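Local coordinates for protein signal transducer and activator of transcription (Mus musculus, PDB 5OEN) that carries the coiled-coil domain of STAT2, which binds interferon regulatory factor 9, an interaction that probably underlies assembly of the ISGF3 transcription complex, at residues F17-I22 and V72-S76; L136-K140 and V157-N161. The protein carries 2 engineered substitutions. The contacts are given in a common frame with arbitrary orientation. Residue numbers count along the deposited sequence, not the author numbering.

How the contacts relate
Contacts 1 and 2 join different helix pairs of one antiparallel four-helix bundle: 2-40 with 50-104, and 115-142 with 151-173. Their centres are about 12 Å apart and lie about equally near the chain centre. Each is partly buried, running from interior residues such as L18 or L136 to an exposed margin, F17 in contact 1 and D158 in contact 2. Contact 1 is the more apolar, its outer margin being phenylalanine on isoleucine; contact 2 buries more surface (333 against 275 Å²) and mixes aliphatic packing with lysine, aspartate, asparagine and glutamine. They touch directly: V72 CG1 lies 3.5 Å from L139 CD1, and S76 OG probably hydrogen-bonds Q160 OE1 at 2.6 Å.

Contact 1: residues F17-I22 and V72-S76; sequences FLVRSI and VLDIS
This is antiparallel helix-helix packing near the middle of the four-helix bundle formed by the STAT coiled-coil domain, between helix 2-40 and helix 50-104. Both segments are regular alpha-helix inside longer helices. Their local axes approach to 10.3 Å, with 163° between the N-to-C directions (signed crossing angle -163°). The register pairs L18 with I75 and S21 with V72, each with CA atoms 6.8 Å apart, so residues three apart on one helix face residues three apart on the other. All four point CA-to-CB toward the partner helix. L18 (chi1 t, chi2 p) places CD1 3.8 Å from I75 CG2 and 4.1 Å from V72 CG1, while its CD2 lies 4.2 Å from S76 CB. I22 leaves its helix sideways, but CG1 still reaches V72 CG1 at 4.2 Å. I75 (chi1 m, chi2 t) extends CD1 between two residues one turn apart: it lies 3.8 Å from F17 CE2, meeting the ring obliquely, and 3.6 Å from S21 OG. The S21 hydroxyl can border this apolar group because its m rotamer turns OG back to its own helix, where it donates to F17 O at 3.1 Å. No hydrogen bond links the segments; van der Waals contacts bury 275 Å², both sides summed. S76 (chi1 p) directs OG to Q160 of helix 151-173. Helix 115-142 adjoins the inner side of the interface, with L132 against L18 and L139 against V72, and helix 151-173 packs F153 and V157 on L73, which faces away from helix 2-40.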
# COMPACT_ATOMS: atom_id res chain seq x y z
N PHE B 17 8.64 9.20 -10.26
CA PHE B 17 8.01 9.87 -9.13
C PHE B 17 6.50 9.63 -9.13
O PHE B 17 5.90 9.42 -8.07
CB PHE B 17 8.32 11.36 -9.16
CG PHE B 17 7.59 12.15 -8.12
CD1 PHE B 17 7.99 12.12 -6.79
CD2 PHE B 17 6.51 12.94 -8.46
CE1 PHE B 17 7.32 12.85 -5.83
CE2 PHE B 17 5.83 13.67 -7.51
CZ PHE B 17 6.24 13.63 -6.19
N LEU B 18 5.88 9.66 -10.31
CA LEU B 18 4.45 9.34 -10.40
C LEU B 18 4.19 7.92 -9.93
O LEU B 18 3.28 7.68 -9.13
CB LEU B 18 3.96 9.53 -11.83
CG LEU B 18 2.54 9.03 -12.11
CD1 LEU B 18 1.53 9.70 -11.19
CD2 LEU B 18 2.16 9.26 -13.57
N VAL B 19 4.97 6.96 -10.42
CA VAL B 19 4.79 5.57 -10.01
C VAL B 19 4.88 5.45 -8.49
O VAL B 19 4.14 4.69 -7.86
CB VAL B 19 5.83 4.67 -10.71
CG1 VAL B 19 5.85 3.27 -10.10
CG2 VAL B 19 5.51 4.58 -12.19
N ARG B 20 5.80 6.20 -7.87
CA ARG B 20 5.91 6.19 -6.42
C ARG B 20 4.68 6.82 -5.78
O ARG B 20 4.15 6.29 -4.79
CB ARG B 20 7.18 6.91 -5.99
CG ARG B 20 8.45 6.29 -6.54
CD ARG B 20 9.65 7.21 -6.40
NE ARG B 20 10.79 6.74 -7.19
CZ ARG B 20 11.95 7.38 -7.30
NH1 ARG B 20 12.14 8.53 -6.67
NH2 ARG B 20 12.92 6.88 -8.05
N SER B 21 4.20 7.93 -6.33
CA SER B 21 3.00 8.57 -5.80
C SER B 21 1.80 7.62 -5.86
O SER B 21 0.99 7.58 -4.93
CB SER B 21 2.70 9.85 -6.58
OG SER B 21 3.70 10.83 -6.37
N ILE B 22 1.68 6.87 -6.95
CA ILE B 22 0.56 5.95 -7.10
C ILE B 22 0.66 4.82 -6.08
O ILE B 22 -0.36 4.36 -5.54
CB ILE B 22 0.50 5.41 -8.54
CG1 ILE B 22 0.29 6.57 -9.52
CG2 ILE B 22 -0.62 4.39 -8.69
CD1 ILE B 22 0.57 6.21 -10.96
N VAL B 72 -2.45 13.28 -7.54
CA VAL B 72 -1.98 12.35 -8.56
C VAL B 72 -2.42 12.82 -9.94
O VAL B 72 -1.63 12.80 -10.90
CB VAL B 72 -2.47 10.92 -8.26
CG1 VAL B 72 -2.16 9.98 -9.42
CG2 VAL B 72 -1.83 10.41 -6.98
N LEU B 73 -3.68 13.24 -10.07
CA LEU B 73 -4.15 13.77 -11.34
C LEU B 73 -3.33 14.98 -11.77
O LEU B 73 -2.98 15.12 -12.95
CB LEU B 73 -5.63 14.14 -11.24
CG LEU B 73 -6.61 12.97 -11.15
CD1 LEU B 73 -7.95 13.44 -10.63
CD2 LEU B 73 -6.77 12.31 -12.51
N ASP B 74 -3.00 15.86 -10.82
CA ASP B 74 -2.17 17.02 -11.14
C ASP B 74 -0.83 16.59 -11.72
O ASP B 74 -0.32 17.20 -12.67
CB ASP B 74 -1.97 17.88 -9.90
CG ASP B 74 -3.22 18.65 -9.51
OD1 ASP B 74 -4.24 18.54 -10.22
OD2 ASP B 74 -3.18 19.36 -8.48
N ILE B 75 -0.23 15.54 -11.15
CA ILE B 75 1.03 15.02 -11.68
C ILE B 75 0.84 14.52 -13.10
O ILE B 75 1.47 15.00 -14.05
CB ILE B 75 1.59 13.92 -10.76
CG1 ILE B 75 1.94 14.49 -9.39
CG2 ILE B 75 2.82 13.27 -11.38
CD1 ILE B 75 2.12 13.44 -8.32
N SER B 76 -0.04 13.52 -13.27
CA SER B 76 -0.19 12.88 -14.57
C SER B 76 -0.70 13.85 -15.62
O SER B 76 -0.32 13.73 -16.80
CB SER B 76 -1.13 11.68 -14.44
OG SER B 76 -2.34 12.04 -13.80

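Contact 2: residues L136-K140 and V157-N161; sequences LKQLK and VDLQN
L136 and V157 are the heart of this contact between helices 115-142 and 151-173, their CA atoms 6.1 Å apart. L136 (chi1 m, chi2 t) spreads over the opposing turn: CD2 lies 3.5 Å from Q160 OE1 and CD1 3.6 Å from N161 N. V157 (chi1 t) sets CG1 4.0 Å from L136 CB and 3.3 Å from L136 O, and CG2 4.1 Å from L139 CB. Both segments are alpha-helical and antiparallel, their local axes 9.8 Å apart at 156° (signed -156°), as neighbours in the four-helix bundle of the STAT coiled-coil domain; 333 Å² is buried, without hydrogen bonds across. At the margin K140 leaves sideways, then bends (chi3 and chi4 both p), bringing CD into van der Waals contact with D158 OD1 (3.7 Å) and CE to 4.3 Å from N161 ND2; NZ, 5.9 Å from D158 OD1, forms no salt bridge. Q160 (chi1 m, chi2 t) carries its amide to helix 50-104, hydrogen-bonding S76 OG through OE1 and L73 O through NE2.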
# COMPACT_ATOMS: atom_id res chain seq x y z
N LEU B 136 -2.52 5.04 -15.40
CA LEU B 136 -3.90 5.49 -15.35
C LEU B 136 -4.85 4.30 -15.24
O LEU B 136 -5.88 4.38 -14.56
CB LEU B 136 -4.24 6.32 -16.59
CG LEU B 136 -3.61 7.71 -16.70
CD1 LEU B 136 -3.96 8.32 -18.04
CD2 LEU B 136 -4.08 8.61 -15.56
N LYS B 137 -4.52 3.19 -15.91
CA LYS B 137 -5.33 1.99 -15.80
C LYS B 137 -5.37 1.47 -14.37
O LYS B 137 -6.38 0.91 -13.93
CB LYS B 137 -4.79 0.93 -16.75
CG LYS B 137 -5.71 -0.28 -16.94
CD LYS B 137 -5.13 -1.28 -17.94
CE LYS B 137 -4.79 -0.62 -19.27
NZ LYS B 137 -4.58 -1.61 -20.36
N GLN B 138 -4.27 1.64 -13.63
CA GLN B 138 -4.25 1.25 -12.22
C GLN B 138 -5.15 2.16 -11.40
O GLN B 138 -5.94 1.69 -10.57
CB GLN B 138 -2.82 1.28 -11.69
CG GLN B 138 -1.91 0.21 -12.28
CD GLN B 138 -0.48 0.33 -11.79
OE1 GLN B 138 -0.03 1.42 -11.44
NE2 GLN B 138 0.23 -0.79 -11.77
N LEU B 139 -5.05 3.48 -11.61
CA LEU B 139 -5.88 4.42 -10.88
C LEU B 139 -7.36 4.18 -11.14
O LEU B 139 -8.19 4.37 -10.25
CB LEU B 139 -5.50 5.85 -11.25
CG LEU B 139 -4.12 6.29 -10.75
CD1 LEU B 139 -3.65 7.54 -11.49
CD2 LEU B 139 -4.15 6.55 -9.25
N LYS B 140 -7.71 3.75 -12.36
CA LYS B 140 -9.10 3.44 -12.66
C LYS B 140 -9.60 2.26 -11.83
O LYS B 140 -10.77 2.22 -11.45
CB LYS B 140 -9.26 3.15 -14.15
CG LYS B 140 -10.69 2.93 -14.61
CD LYS B 140 -10.84 3.17 -16.11
CE LYS B 140 -9.90 2.32 -16.94
NZ LYS B 140 -10.18 0.86 -16.82
N VAL B 157 -9.34 10.57 -14.62
CA VAL B 157 -8.55 9.48 -15.20
C VAL B 157 -9.04 9.17 -16.61
O VAL B 157 -8.24 9.06 -17.55
CB VAL B 157 -8.60 8.24 -14.29
CG1 VAL B 157 -7.80 7.09 -14.88
CG2 VAL B 157 -8.09 8.58 -12.90
N ASP B 158 -10.35 9.02 -16.78
CA ASP B 158 -10.90 8.77 -18.11
C ASP B 158 -10.49 9.86 -19.09
O ASP B 158 -10.15 9.57 -20.24
CB ASP B 158 -12.43 8.68 -18.04
CG ASP B 158 -12.90 7.46 -17.27
OD1 ASP B 158 -12.22 6.41 -17.33
OD2 ASP B 158 -13.97 7.54 -16.62
N LEU B 159 -10.52 11.12 -18.65
CA LEU B 159 -10.20 12.22 -19.55
C LEU B 159 -8.72 12.21 -19.93
O LEU B 159 -8.37 12.55 -21.07
CB LEU B 159 -10.58 13.55 -18.91
CG LEU B 159 -10.29 14.81 -19.72
CD1 LEU B 159 -10.92 14.74 -21.11
CD2 LEU B 159 -10.78 16.04 -18.98
N GLN B 160 -7.85 11.84 -19.00
CA GLN B 160 -6.43 11.73 -19.31
C GLN B 160 -6.13 10.47 -20.12
O GLN B 160 -5.22 10.48 -20.96
CB GLN B 160 -5.60 11.72 -18.03
CG GLN B 160 -5.63 13.04 -17.28
CD GLN B 160 -4.83 12.98 -15.99
OE1 GLN B 160 -4.04 12.06 -15.78
NE2 GLN B 160 -5.04 13.96 -15.12
N ASN B 161 -6.87 9.39 -19.88
CA ASN B 161 -6.68 8.17 -20.66
C ASN B 161 -7.00 8.41 -22.13
O ASN B 161 -6.38 7.78 -23.00
CB ASN B 161 -7.57 7.06 -20.10
CG ASN B 161 -6.93 5.69 -20.21
OD1 ASN B 161 -6.12 5.44 -21.10
ND2 ASN B 161 -7.29 4.80 -19.29